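Local coordinates for ileal Bile Acid-Binding Protein (Danio rerio, PDB 3EM0) that binds bile acids such as cholate and probably carries them, and perhaps fatty acids, within the cell, at residues A[10-15]-A[37-42]. Residues are numbered along the deposited sequence; the frame is centred on the assembly and turned at random.
Sequences WETESQ and DFKLVT
Thr12 grips the carbonyl of Leu40 with two groups at once. Its backbone N reaches Leu40 O at 3.0 Å, tilted from the carbonyl plane. Its hydroxyl OG1 donates to the same Leu40 O, lying in the carbonyl plane on a lone pair. With OG1 beside the backbone N (chi1 -57°), the two donors point at one oxygen. The methyl CG2 is then turned to Lys39, whose CD lies 3.9 Å from it; the two side chains cross at about a right angle. Bent at chi2 (-70°), the lysine chain folds over Thr12 O. With an alanine at this position Leu40 O would probably keep the bond from the backbone N but lose the one from the hydroxyl, and the contact of CG2 on CD of Lys39 would go too. Beyond Thr12 direct pairing gives way to a water. It donates to Phe38 O, accepts from Leu40 N at 3.0 Å, and bonds weakly to Gln15 OE1. At the other end Trp10 and Thr42 form an antiparallel hydrogen-bonded pair, with Trp10 N to Thr42 O at 2.8 Å. The indole presents its edge to that oxygen, while its NE1 bonds to Phe6 O. Leu40 also packs on Gln55 and Tyr57, both cholate-binding residues. Strands 8-16 and 41-47 are neighbours here, joined through the two-helix lid, as in the antiparallel beta-barrel of fatty-acid binding proteins.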
ATOM      1  N   TRP A  10       3.771   7.225   9.256  1.00 30.92           N
ATOM      2  CA  TRP A  10       4.255   5.849   9.441  1.00 30.97           C
ATOM      3  C   TRP A  10       5.491   5.598   8.590  1.00 30.72           C
ATOM      4  O   TRP A  10       5.612   6.145   7.510  1.00 30.92           O
ATOM      5  CB  TRP A  10       3.170   4.826   9.063  1.00 30.74           C
ATOM      6  CG  TRP A  10       1.824   5.070   9.708  1.00 31.19           C
ATOM      7  CD1 TRP A  10       0.862   5.953   9.293  1.00 30.32           C
ATOM      8  CD2 TRP A  10       1.304   4.425  10.882  1.00 30.35           C
ATOM      9  NE1 TRP A  10      -0.219   5.899  10.137  1.00 31.66           N
ATOM     10  CE2 TRP A  10       0.022   4.968  11.119  1.00 31.25           C
ATOM     11  CE3 TRP A  10       1.799   3.436  11.754  1.00 29.04           C
ATOM     12  CZ2 TRP A  10      -0.781   4.556  12.193  1.00 30.78           C
ATOM     13  CZ3 TRP A  10       1.009   3.034  12.826  1.00 30.43           C
ATOM     14  CH2 TRP A  10      -0.272   3.593  13.035  1.00 31.08           C
ATOM     15  N   GLU A  11       6.398   4.758   9.071  1.00 30.44           N
ATOM     16  CA  GLU A  11       7.626   4.480   8.346  1.00 30.97           C
ATOM     17  C   GLU A  11       7.891   2.983   8.223  1.00 30.36           C
ATOM     18  O   GLU A  11       7.889   2.262   9.220  1.00 29.93           O
ATOM     19  CB  GLU A  11       8.812   5.178   9.019  1.00 30.84           C
ATOM     20  CG  GLU A  11      10.137   4.981   8.306  1.00 32.69           C
ATOM     21  CD  GLU A  11      11.318   5.474   9.131  1.00 33.31           C
ATOM     22  OE1 GLU A  11      11.229   6.566   9.728  1.00 37.81           O
ATOM     23  OE2 GLU A  11      12.337   4.772   9.185  1.00 36.72           O
ATOM     24  N   THR A  12       8.139   2.533   6.992  1.00 30.39           N
ATOM     25  CA  THR A  12       8.404   1.118   6.711  1.00 30.77           C
ATOM     26  C   THR A  12       9.549   0.555   7.574  1.00 31.68           C
ATOM     27  O   THR A  12      10.650   1.113   7.593  1.00 32.11           O
ATOM     28  CB  THR A  12       8.670   0.888   5.194  1.00 30.69           C
ATOM     29  OG1 THR A  12       7.547   1.359   4.445  1.00 30.74           O
ATOM     30  CG2 THR A  12       8.892  -0.581   4.876  1.00 29.13           C
ATOM     31  N   GLU A  13       9.272  -0.534   8.302  1.00 31.92           N
ATOM     32  CA  GLU A  13      10.317  -1.230   9.062  1.00 32.22           C
ATOM     33  C   GLU A  13      10.655  -2.632   8.512  1.00 31.61           C
ATOM     34  O   GLU A  13      11.766  -3.126   8.686  1.00 31.17           O
ATOM     35  CB  GLU A  13       9.993  -1.272  10.555  1.00 32.13           C
ATOM     36  CG  GLU A  13       8.692  -1.950  10.928  1.00 33.01           C
ATOM     37  CD  GLU A  13       8.634  -2.305  12.413  1.00 34.14           C
ATOM     38  OE1 GLU A  13       8.080  -3.376  12.753  1.00 37.35           O
ATOM     39  OE2 GLU A  13       9.144  -1.526  13.244  1.00 36.07           O
ATOM     40  N   SER A  14       9.691  -3.268   7.851  1.00 31.12           N
ATOM     41  CA  SER A  14       9.925  -4.583   7.260  1.00 30.91           C
ATOM     42  C   SER A  14       9.051  -4.782   6.041  1.00 30.83           C
ATOM     43  O   SER A  14       7.953  -4.217   5.941  1.00 30.31           O
ATOM     44  CB  SER A  14       9.738  -5.723   8.284  1.00 31.03           C
ATOM     45  OG  SER A  14       8.457  -5.695   8.895  1.00 31.12           O
ATOM     46  N   GLN A  15       9.567  -5.567   5.103  1.00 30.99           N
ATOM     47  CA  GLN A  15       8.876  -5.871   3.856  1.00 31.54           C
ATOM     48  C   GLN A  15       9.080  -7.347   3.549  1.00 31.30           C
ATOM     49  O   GLN A  15      10.029  -7.724   2.864  1.00 31.27           O
ATOM     50  CB  GLN A  15       9.419  -4.994   2.715  1.00 31.28           C
ATOM     51  CG  GLN A  15       8.998  -3.524   2.791  1.00 31.77           C
ATOM     52  CD  GLN A  15       9.254  -2.754   1.500  1.00 33.15           C
ATOM     53  OE1 GLN A  15       8.340  -2.133   0.945  1.00 37.39           O
ATOM     54  NE2 GLN A  15      10.487  -2.795   1.013  1.00 33.32           N
ATOM     55  N   ASP A  37      16.444  -1.487   0.630  1.00 47.78           N
ATOM     56  CA  ASP A  37      16.737  -0.542   1.719  1.00 47.19           C
ATOM     57  C   ASP A  37      15.922   0.771   1.679  1.00 45.97           C
ATOM     58  O   ASP A  37      16.054   1.615   2.573  1.00 45.62           O
ATOM     59  CB  ASP A  37      18.254  -0.267   1.855  1.00 47.79           C
ATOM     60  CG  ASP A  37      18.999  -0.292   0.514  1.00 49.67           C
ATOM     61  OD1 ASP A  37      19.204  -1.403  -0.042  1.00 51.24           O
ATOM     62  OD2 ASP A  37      19.410   0.791   0.033  1.00 51.44           O
ATOM     63  N   PHE A  38      15.079   0.944   0.659  1.00 44.49           N
ATOM     64  CA  PHE A  38      14.164   2.086   0.646  1.00 43.07           C
ATOM     65  C   PHE A  38      13.013   1.876   1.634  1.00 42.06           C
ATOM     66  O   PHE A  38      12.289   0.877   1.557  1.00 41.67           O
ATOM     67  CB  PHE A  38      13.631   2.402  -0.761  1.00 43.03           C
ATOM     68  CG  PHE A  38      12.557   3.466  -0.771  1.00 43.00           C
ATOM     69  CD1 PHE A  38      12.835   4.762  -0.346  1.00 43.12           C
ATOM     70  CD2 PHE A  38      11.264   3.168  -1.182  1.00 43.25           C
ATOM     71  CE1 PHE A  38      11.844   5.733  -0.334  1.00 41.72           C
ATOM     72  CE2 PHE A  38      10.274   4.146  -1.176  1.00 42.24           C
ATOM     73  CZ  PHE A  38      10.570   5.422  -0.748  1.00 41.44           C
ATOM     74  N   LYS A  39      12.867   2.822   2.565  1.00 40.73           N
ATOM     75  CA  LYS A  39      11.828   2.759   3.593  1.00 39.56           C
ATOM     76  C   LYS A  39      10.770   3.853   3.401  1.00 38.16           C
ATOM     77  O   LYS A  39      10.967   5.002   3.784  1.00 37.97           O
ATOM     78  CB  LYS A  39      12.458   2.820   4.990  1.00 40.14           C
ATOM     79  CG  LYS A  39      13.424   1.657   5.306  1.00 42.09           C
ATOM     80  CD  LYS A  39      12.655   0.332   5.480  1.00 45.82           C
ATOM     81  CE  LYS A  39      13.513  -0.916   5.254  1.00 47.13           C
ATOM     82  NZ  LYS A  39      12.622  -2.087   4.936  1.00 48.93           N
ATOM     83  N   LEU A  40       9.645   3.477   2.801  1.00 36.49           N
ATOM     84  CA  LEU A  40       8.562   4.412   2.487  1.00 35.01           C
ATOM     85  C   LEU A  40       7.897   5.019   3.724  1.00 33.87           C
ATOM     86  O   LEU A  40       7.528   4.304   4.662  1.00 33.76           O
ATOM     87  CB  LEU A  40       7.503   3.734   1.595  1.00 34.89           C
ATOM     88  CG  LEU A  40       6.280   4.572   1.178  1.00 34.32           C
ATOM     89  CD1 LEU A  40       6.634   5.613   0.154  1.00 35.16           C
ATOM     90  CD2 LEU A  40       5.187   3.705   0.634  1.00 35.52           C
ATOM     91  N   VAL A  41       7.751   6.341   3.704  1.00 32.78           N
ATOM     92  CA  VAL A  41       6.966   7.071   4.697  1.00 32.00           C
ATOM     93  C   VAL A  41       5.543   7.306   4.159  1.00 31.81           C
ATOM     94  O   VAL A  41       5.365   7.728   3.014  1.00 31.21           O
ATOM     95  CB  VAL A  41       7.633   8.415   5.104  1.00 31.93           C
ATOM     96  CG1 VAL A  41       6.750   9.181   6.065  1.00 31.06           C
ATOM     97  CG2 VAL A  41       9.022   8.174   5.733  1.00 31.38           C
ATOM     98  N   THR A  42       4.548   6.987   4.991  1.00 31.85           N
ATOM     99  CA  THR A  42       3.117   7.155   4.671  1.00 31.76           C
ATOM    100  C   THR A  42       2.474   8.130   5.653  1.00 31.42           C
ATOM    101  O   THR A  42       2.659   8.012   6.854  1.00 31.06           O
ATOM    102  CB  THR A  42       2.367   5.810   4.760  1.00 31.85           C
ATOM    103  OG1 THR A  42       2.987   4.857   3.885  1.00 32.79           O
ATOM    104  CG2 THR A  42       0.860   5.959   4.392  1.00 31.73           C
TER
HETATM  105  O   HOH W   1       9.476   0.787   1.451  1.00 35.58           O